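Local coordinates for protein polymeric immunoglobulin receptor (Mus musculus, PDB 4NOF) that probably binds polymeric immunoglobulins and carries them across epithelial cells, its released extracellular part being the secretory component, at residues A[36-41]-A[76-81]; A[89-94]-A[106-111]. One frame throughout, in Å; residues are numbered along the deposited sequence. Where two conformers were deposited one is given.

Contact 1 of 2, residues A[36-41]-A[76-81]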
ATOM      1  N   LYS A  36      -0.844 -10.533   3.581  1.00 17.42           N
ATOM      2  CA  LYS A  36      -0.821  -9.432   2.634  1.00 17.22           C
ATOM      3  C   LYS A  36      -0.743  -8.169   3.445  1.00 16.73           C
ATOM      4  O   LYS A  36      -1.449  -8.043   4.411  1.00 16.86           O
ATOM      5  CB  LYS A  36      -2.089  -9.356   1.782  1.00 17.56           C
ATOM      6  CG  LYS A  36      -2.551 -10.640   1.052  1.00 20.87           C
ATOM      7  CD  LYS A  36      -1.508 -11.240   0.186  1.00 23.08           C
ATOM      8  CE  LYS A  36      -2.117 -12.397  -0.660  1.00 26.77           C
ATOM      9  NZ  LYS A  36      -2.759 -13.480   0.152  1.00 25.29           N
ATOM     10  N   SER A  37       0.119  -7.233   3.049  1.00 15.31           N
ATOM     11  CA  SER A  37       0.313  -6.030   3.864  1.00 16.20           C
ATOM     12  C   SER A  37       0.669  -4.846   2.986  1.00 15.58           C
ATOM     13  O   SER A  37       1.190  -5.000   1.877  1.00 14.28           O
ATOM     14  CB  SER A  37       1.419  -6.244   4.905  1.00 17.89           C
ATOM     15  OG  SER A  37       2.708  -6.406   4.343  1.00 20.54           O
ATOM     16  N   LEU A  38       0.389  -3.659   3.518  1.00 15.08           N
ATOM     17  CA  LEU A  38       0.939  -2.416   2.989  1.00 15.88           C
ATOM     18  C   LEU A  38       1.671  -1.715   4.117  1.00 14.87           C
ATOM     19  O   LEU A  38       1.147  -1.617   5.241  1.00 14.56           O
ATOM     20  CB  LEU A  38      -0.176  -1.508   2.454  1.00 15.74           C
ATOM     21  CG  LEU A  38       0.228  -0.200   1.752  1.00 16.88           C
ATOM     22  CD1 LEU A  38       0.900  -0.491   0.423  1.00 17.76           C
ATOM     23  CD2 LEU A  38      -0.970   0.727   1.575  1.00 17.72           C
ATOM     24  N   CYS A  39       2.881  -1.239   3.827  1.00 15.41           N
ATOM     25  CA  CYS A  39       3.618  -0.430   4.784  0.50 16.14           C
ATOM     26  C   CYS A  39       4.131   0.859   4.142  1.00 16.63           C
ATOM     27  O   CYS A  39       4.224   0.968   2.914  1.00 16.03           O
ATOM     28  CB  CYS A  39       4.775  -1.213   5.394  0.50 16.73           C
ATOM     29  SG  CYS A  39       6.083  -1.717   4.266  0.50 17.38           S
ATOM     30  N   LYS A  40       4.434   1.832   4.996  1.00 17.13           N
ATOM     31  CA  LYS A  40       4.865   3.155   4.549  1.00 17.91           C
ATOM     32  C   LYS A  40       6.336   3.303   4.868  1.00 21.19           C
ATOM     33  O   LYS A  40       6.765   3.061   5.996  1.00 21.86           O
ATOM     34  CB  LYS A  40       4.060   4.267   5.227  1.00 19.37           C
ATOM     35  CG  LYS A  40       4.344   5.652   4.623  1.00 20.34           C
ATOM     36  CD  LYS A  40       3.414   6.716   5.134  1.00 23.92           C
ATOM     37  CE  LYS A  40       3.437   8.027   4.331  1.00 23.96           C
ATOM     38  NZ  LYS A  40       4.738   8.669   4.340  1.00 25.54           N
ATOM     39  N   LYS A  41       7.117   3.717   3.899  1.00 21.80           N
ATOM     40  CA  LYS A  41       8.548   3.925   4.148  1.00 28.63           C
ATOM     41  C   LYS A  41       8.912   5.129   5.022  1.00 34.46           C
ATOM     42  O   LYS A  41       8.357   6.236   4.900  1.00 34.21           O
ATOM     43  CB  LYS A  41       9.287   4.068   2.842  1.00 32.60           C
ATOM     44  CG  LYS A  41       9.348   2.788   2.049  1.00 35.51           C
ATOM     45  CD  LYS A  41      10.691   2.617   1.366  1.00 38.90           C
ATOM     46  CE  LYS A  41      10.491   2.207  -0.083  1.00 40.54           C
ATOM     47  NZ  LYS A  41      11.732   1.764  -0.766  1.00 44.47           N
ATOM     48  N   PHE A  76      -4.028  -7.930  -4.672  1.00 17.09           N
ATOM     49  CA  PHE A  76      -4.869  -7.358  -3.638  1.00 15.71           C
ATOM     50  C   PHE A  76      -4.832  -5.856  -3.716  1.00 15.60           C
ATOM     51  O   PHE A  76      -4.020  -5.257  -4.452  1.00 17.14           O
ATOM     52  CB  PHE A  76      -4.574  -7.873  -2.223  1.00 15.11           C
ATOM     53  CG  PHE A  76      -3.264  -7.413  -1.639  1.00 15.29           C
ATOM     54  CD1 PHE A  76      -2.090  -8.117  -1.888  1.00 16.06           C
ATOM     55  CD2 PHE A  76      -3.213  -6.304  -0.758  1.00 14.89           C
ATOM     56  CE1 PHE A  76      -0.882  -7.702  -1.313  1.00 15.63           C
ATOM     57  CE2 PHE A  76      -2.000  -5.905  -0.178  1.00 15.53           C
ATOM     58  CZ  PHE A  76      -0.838  -6.606  -0.475  1.00 15.16           C
ATOM     59  N   TYR A  77      -5.765  -5.243  -3.000  1.00 14.89           N
ATOM     60  CA  TYR A  77      -5.982  -3.816  -3.086  1.00 14.94           C
ATOM     61  C   TYR A  77      -6.039  -3.224  -1.707  1.00 14.95           C
ATOM     62  O   TYR A  77      -6.518  -3.855  -0.773  1.00 16.63           O
ATOM     63  CB  TYR A  77      -7.257  -3.470  -3.823  1.00 16.70           C
ATOM     64  CG  TYR A  77      -7.343  -4.033  -5.214  1.00 18.74           C
ATOM     65  CD1 TYR A  77      -6.783  -3.348  -6.299  1.00 20.27           C
ATOM     66  CD2 TYR A  77      -7.909  -5.279  -5.436  1.00 19.75           C
ATOM     67  CE1 TYR A  77      -6.856  -3.879  -7.596  1.00 22.45           C
ATOM     68  CE2 TYR A  77      -7.972  -5.817  -6.738  1.00 22.75           C
ATOM     69  CZ  TYR A  77      -7.456  -5.114  -7.796  1.00 23.05           C
ATOM     70  OH  TYR A  77      -7.524  -5.663  -9.085  1.00 28.79           O
ATOM     71  N   VAL A  78      -5.514  -2.006  -1.587  1.00 15.09           N
ATOM     72  CA  VAL A  78      -5.736  -1.194  -0.396  1.00 15.85           C
ATOM     73  C   VAL A  78      -6.319   0.151  -0.772  1.00 15.15           C
ATOM     74  O   VAL A  78      -5.713   0.908  -1.530  1.00 16.35           O
ATOM     75  CB  VAL A  78      -4.440  -0.985   0.414  1.00 15.43           C
ATOM     76  CG1 VAL A  78      -4.724  -0.133   1.631  1.00 16.39           C
ATOM     77  CG2 VAL A  78      -3.858  -2.336   0.826  1.00 16.57           C
ATOM     78  N   ASN A  79      -7.531   0.426  -0.298  1.00 15.88           N
ATOM     79  CA  ASN A  79      -8.115   1.725  -0.512  1.00 17.96           C
ATOM     80  C   ASN A  79      -7.788   2.575   0.666  1.00 18.08           C
ATOM     81  O   ASN A  79      -7.982   2.153   1.788  1.00 18.00           O
ATOM     82  CB  ASN A  79      -9.636   1.676  -0.707  1.00 19.81           C
ATOM     83  CG  ASN A  79     -10.200   3.045  -1.087  1.00 22.65           C
ATOM     84  OD1 ASN A  79     -10.680   3.753  -0.230  1.00 25.28           O
ATOM     85  ND2 ASN A  79     -10.047   3.445  -2.340  1.00 22.94           N
ATOM     86  N   ILE A  80      -7.277   3.775   0.419  1.00 17.10           N
ATOM     87  CA  ILE A  80      -7.106   4.750   1.476  1.00 16.56           C
ATOM     88  C   ILE A  80      -7.938   5.966   1.158  1.00 17.66           C
ATOM     89  O   ILE A  80      -7.768   6.580   0.103  1.00 17.65           O
ATOM     90  CB  ILE A  80      -5.626   5.169   1.679  1.00 17.44           C
ATOM     91  CG1 ILE A  80      -4.733   3.956   1.946  1.00 18.53           C
ATOM     92  CG2 ILE A  80      -5.495   6.144   2.832  1.00 17.00           C
ATOM     93  CD1 ILE A  80      -3.280   4.257   1.811  1.00 19.53           C
ATOM     94  N   SER A  81      -8.847   6.289   2.064  1.00 18.56           N
ATOM     95  CA  SER A  81      -9.736   7.445   1.868  1.00 19.90           C
ATOM     96  C   SER A  81      -9.323   8.668   2.699  1.00 19.85           C
ATOM     97  O   SER A  81      -8.491   8.589   3.586  1.00 19.48           O
ATOM     98  CB  SER A  81     -11.160   7.045   2.202  1.00 21.22           C
ATOM     99  OG  SER A  81     -11.276   6.673   3.551  1.00 23.50           O
TER
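Lys36 and Phe76 meet at one end of this contact, between the two sheets of the V-set immunoglobulin sandwich, where strands 36-41 and 76-80 face each other from opposite sheets, their axes 8.5 Å apart and turned by 43°. The aromatic part is a CH-pi contact: Lys36 CB lies 3.7 Å from the centroid of the Phe76 ring, nearly on the ring normal. CG of Lys36 stands anti to its carbonyl carbon (chi1 -51°), and the chain goes on over the CD1-CE1 side of the ring, with CD 3.8 Å from Phe76 CD1. Beyond this the amine leads away, hydrogen-bonded to the carbonyl oxygens of Ala32 and Ser34. Ser37 O approaches the ring edge in its plane, 3.5 Å from Phe76 CZ. An alanine in place of Phe76 would probably open a gap beneath CB, CG and CD of Lys36 and leave Ser37 O without the ring edge beside it.

The remaining contact is apolar. Leu38 reaches across to Val78 and Ile80, while Ile23 of strand 21-26 also touches it. Its CD2 makes the nearest approaches, 3.9 Å from Val78 CG1 and 4.2 Å from Ile80 CD1.

Contact 2 of 2, residues A[89-94]-A[106-111]; sequences GLYICQ and VDLQVL
Tyr91 and Val106 pair backbone to backbone, their side chains on the buried face of the sheet. Tyr91 N donates to Val106 O over 2.8 Å, and Val106 N returns a bond to Tyr91 O. A second such pair joins Gly89 and Leu108, with Leu108 N 2.9 Å from Gly89 O and Gly89 N bonded in turn to Leu108 O. At the backbone angles of Gly89 (phi 133°, psi -167°) a side chain would press against the carbonyl oxygen of the residue before, which by itself calls for glycine. Between the two pairs lies the non-hydrogen-bonded pair of Leu90 and Asp107; here the CA of Leu90 makes a CA-H...O contact of 3.3 Å with Val106 O.

On the face that carries Tyr91, Val106 and Leu108 the packing is buried. Tyr91 CB sits 4.2 Å from Val106 CB, and the ring extends past Leu108, its CE1 coming within 4.0 Å of Leu108 CB at an oblique angle. The ring's hydroxyl is hydrogen-bonded outside the pair, to Asp87 O and Tyr60 OH. The bond to Asp87 O, four residues back, makes Tyr91 the tyrosine corner familiar from V-set domains, at the start of the hairpin of strands 89-95 and 102-111. Further along, Cys93 SG, joined to Cys25 in the disulfide between the sheets, touches Val106 CG2 at 4.1 Å.

The other face is looser and partly exposed. CG of Asp107 stands anti to its backbone N (chi1 -165°), a torsion that sets this carboxylate carbon beside Leu90, 3.8 Å from Leu90 CD2. Asp107 OD1 comes to 3.3 Å from Gly89 O, a meeting of two acceptors that is not a hydrogen bond.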
ATOM      1  N   GLY A  89       4.008   9.836   0.096  1.00 16.94           N
ATOM      2  CA  GLY A  89       5.324   9.235   0.176  1.00 16.04           C
ATOM      3  C   GLY A  89       5.328   7.817  -0.371  1.00 15.45           C
ATOM      4  O   GLY A  89       4.375   7.373  -1.031  1.00 15.16           O
ATOM      5  N   LEU A  90       6.422   7.119  -0.080  1.00 15.16           N
ATOM      6  CA  LEU A  90       6.627   5.759  -0.581  1.00 15.56           C
ATOM      7  C   LEU A  90       5.998   4.730   0.329  1.00 15.24           C
ATOM      8  O   LEU A  90       6.056   4.859   1.554  1.00 16.15           O
ATOM      9  CB  LEU A  90       8.125   5.425  -0.681  1.00 17.06           C
ATOM     10  CG  LEU A  90       8.869   6.189  -1.793  1.00 18.89           C
ATOM     11  CD1 LEU A  90      10.385   6.057  -1.601  1.00 20.94           C
ATOM     12  CD2 LEU A  90       8.421   5.745  -3.173  1.00 20.13           C
ATOM     13  N   TYR A  91       5.420   3.704  -0.307  1.00 15.21           N
ATOM     14  CA  TYR A  91       4.830   2.549   0.347  1.00 14.95           C
ATOM     15  C   TYR A  91       5.341   1.286  -0.344  1.00 14.99           C
ATOM     16  O   TYR A  91       5.839   1.300  -1.470  1.00 16.21           O
ATOM     17  CB  TYR A  91       3.312   2.569   0.230  1.00 15.54           C
ATOM     18  CG  TYR A  91       2.583   3.691   0.941  1.00 14.61           C
ATOM     19  CD1 TYR A  91       2.580   5.002   0.450  1.00 14.91           C
ATOM     20  CD2 TYR A  91       1.800   3.419   2.069  1.00 16.03           C
ATOM     21  CE1 TYR A  91       1.878   5.981   1.093  1.00 15.02           C
ATOM     22  CE2 TYR A  91       1.070   4.406   2.693  1.00 16.14           C
ATOM     23  CZ  TYR A  91       1.123   5.694   2.219  1.00 15.61           C
ATOM     24  OH  TYR A  91       0.372   6.688   2.873  1.00 17.85           O
ATOM     25  N   ILE A  92       5.215   0.174   0.356  1.00 14.68           N
ATOM     26  CA  ILE A  92       5.548  -1.142  -0.176  1.00 15.75           C
ATOM     27  C   ILE A  92       4.377  -2.081   0.071  1.00 16.00           C
ATOM     28  O   ILE A  92       3.917  -2.225   1.227  1.00 16.52           O
ATOM     29  CB  ILE A  92       6.847  -1.744   0.437  1.00 17.83           C
ATOM     30  CG1 ILE A  92       8.058  -0.858   0.169  1.00 20.30           C
ATOM     31  CG2 ILE A  92       7.102  -3.097  -0.174  1.00 19.06           C
ATOM     32  CD1 ILE A  92       9.320  -1.326   0.900  1.00 21.12           C
ATOM     33  N   CYS A  93       3.891  -2.677  -1.011  1.00 16.18           N
ATOM     34  CA  CYS A  93       2.951  -3.826  -0.964  1.00 17.95           C
ATOM     35  C   CYS A  93       3.761  -5.054  -0.724  1.00 19.29           C
ATOM     36  O   CYS A  93       4.814  -5.223  -1.371  1.00 21.55           O
ATOM     37  CB  CYS A  93       2.323  -4.080  -2.311  1.00 20.82           C
ATOM     38  SG  CYS A  93       1.303  -2.790  -2.982  1.00 22.21           S
ATOM     39  N   GLN A  94       3.275  -5.940   0.135  1.00 18.65           N
ATOM     40  CA  GLN A  94       3.961  -7.231   0.302  1.00 20.01           C
ATOM     41  C   GLN A  94       2.970  -8.361   0.395  1.00 20.49           C
ATOM     42  O   GLN A  94       1.945  -8.266   1.093  1.00 18.64           O
ATOM     43  CB  GLN A  94       4.837  -7.214   1.541  1.00 22.30           C
ATOM     44  CG  GLN A  94       5.769  -8.417   1.661  1.00 25.81           C
ATOM     45  CD  GLN A  94       6.820  -8.257   2.755  1.00 30.50           C
ATOM     46  OE1 GLN A  94       7.620  -7.336   2.722  1.00 35.51           O
ATOM     47  NE2 GLN A  94       6.837  -9.175   3.711  1.00 34.84           N
ATOM     48  N   VAL A 106       5.304   1.637  -4.399  1.00 16.14           N
ATOM     49  CA  VAL A 106       4.238   2.566  -4.663  1.00 17.36           C
ATOM     50  C   VAL A 106       4.618   3.946  -4.133  1.00 16.75           C
ATOM     51  O   VAL A 106       5.248   4.069  -3.069  1.00 17.17           O
ATOM     52  CB  VAL A 106       2.949   2.096  -3.940  1.00 18.22           C
ATOM     53  CG1 VAL A 106       1.858   3.152  -3.994  1.00 18.67           C
ATOM     54  CG2 VAL A 106       2.475   0.774  -4.556  1.00 18.94           C
ATOM     55  N   ASP A 107       4.296   4.998  -4.889  1.00 15.94           N
ATOM     56  CA  ASP A 107       4.533   6.369  -4.443  1.00 16.59           C
ATOM     57  C   ASP A 107       3.207   7.107  -4.526  1.00 17.24           C
ATOM     58  O   ASP A 107       2.555   7.097  -5.577  1.00 19.41           O
ATOM     59  CB  ASP A 107       5.574   7.050  -5.342  1.00 18.43           C
ATOM     60  CG  ASP A 107       6.141   8.318  -4.774  1.00 22.37           C
ATOM     61  OD1 ASP A 107       5.798   8.778  -3.665  1.00 22.41           O
ATOM     62  OD2 ASP A 107       7.025   8.876  -5.461  1.00 26.76           O
ATOM     63  N   LEU A 108       2.769   7.643  -3.389  1.00 16.27           N
ATOM     64  CA  LEU A 108       1.570   8.446  -3.325  0.50 15.56           C
ATOM     65  C   LEU A 108       1.947   9.921  -3.267  1.00 15.77           C
ATOM     66  O   LEU A 108       2.634  10.374  -2.369  1.00 16.70           O
ATOM     67  CB  LEU A 108       0.730   8.054  -2.107  0.50 15.41           C
ATOM     68  CG  LEU A 108      -0.590   8.791  -1.992  0.50 14.89           C
ATOM     69  CD1 LEU A 108      -1.444   8.602  -3.238  0.50 14.69           C
ATOM     70  CD2 LEU A 108      -1.320   8.301  -0.743  0.50 15.46           C
ATOM     71  N   GLN A 109       1.514  10.665  -4.270  1.00 16.02           N
ATOM     72  CA  GLN A 109       1.655  12.111  -4.283  1.00 16.86           C
ATOM     73  C   GLN A 109       0.291  12.697  -3.964  1.00 15.90           C
ATOM     74  O   GLN A 109      -0.710  12.371  -4.626  1.00 17.51           O
ATOM     75  CB  GLN A 109       2.171  12.569  -5.659  1.00 18.50           C
ATOM     76  CG  GLN A 109       2.225  14.093  -5.784  1.00 20.13           C
ATOM     77  CD  GLN A 109       2.832  14.536  -7.119  1.00 22.86           C
ATOM     78  OE1 GLN A 109       2.129  14.673  -8.123  1.00 27.20           O
ATOM     79  NE2 GLN A 109       4.136  14.733  -7.121  1.00 20.62           N
ATOM     80  N   VAL A 110       0.239  13.483  -2.908  1.00 16.87           N
ATOM     81  CA  VAL A 110      -0.958  14.150  -2.461  1.00 16.92           C
ATOM     82  C   VAL A 110      -0.785  15.650  -2.706  1.00 17.28           C
ATOM     83  O   VAL A 110       0.120  16.294  -2.185  1.00 20.64           O
ATOM     84  CB  VAL A 110      -1.269  13.887  -0.978  1.00 17.31           C
ATOM     85  CG1 VAL A 110      -2.577  14.584  -0.585  1.00 17.86           C
ATOM     86  CG2 VAL A 110      -1.356  12.394  -0.681  1.00 18.29           C
ATOM     87  N   LEU A 111      -1.673  16.204  -3.491  1.00 18.71           N
ATOM     88  CA  LEU A 111      -1.607  17.635  -3.804  0.50 19.07           C
ATOM     89  C   LEU A 111      -2.438  18.403  -2.778  1.00 18.86           C
ATOM     90  O   LEU A 111      -3.622  18.142  -2.602  1.00 21.04           O
ATOM     91  CB  LEU A 111      -2.104  17.881  -5.214  0.50 20.81           C
ATOM     92  CG  LEU A 111      -1.129  17.555  -6.356  0.50 21.35           C
ATOM     93  CD1 LEU A 111      -0.960  16.080  -6.615  0.50 22.53           C
ATOM     94  CD2 LEU A 111      -1.616  18.242  -7.614  0.50 21.98           C
TER

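Contact 1 bridges the two sheets of the sandwich, whereas contact 2 pairs neighbouring strands within one of them; their centres are 9 Å apart. They join through strands 36-41 and 89-95, adjacent in the five-stranded sheet, where Lys41 N to Leu90 O (2.8 Å) and Ile92 N to Cys39 O (2.9 Å) are probable hydrogen bonds. Leu38 CD1 also packs 3.6 Å from Ile92 O, so the leucine facing strand 76-80 also touches the backbone of the hairpin. The bound N-acetylglucosamine does not touch either contact, lying about 10 Å from the side chain of Ile80 in contact 1 and about 11 Å from that of Leu108 in contact 2.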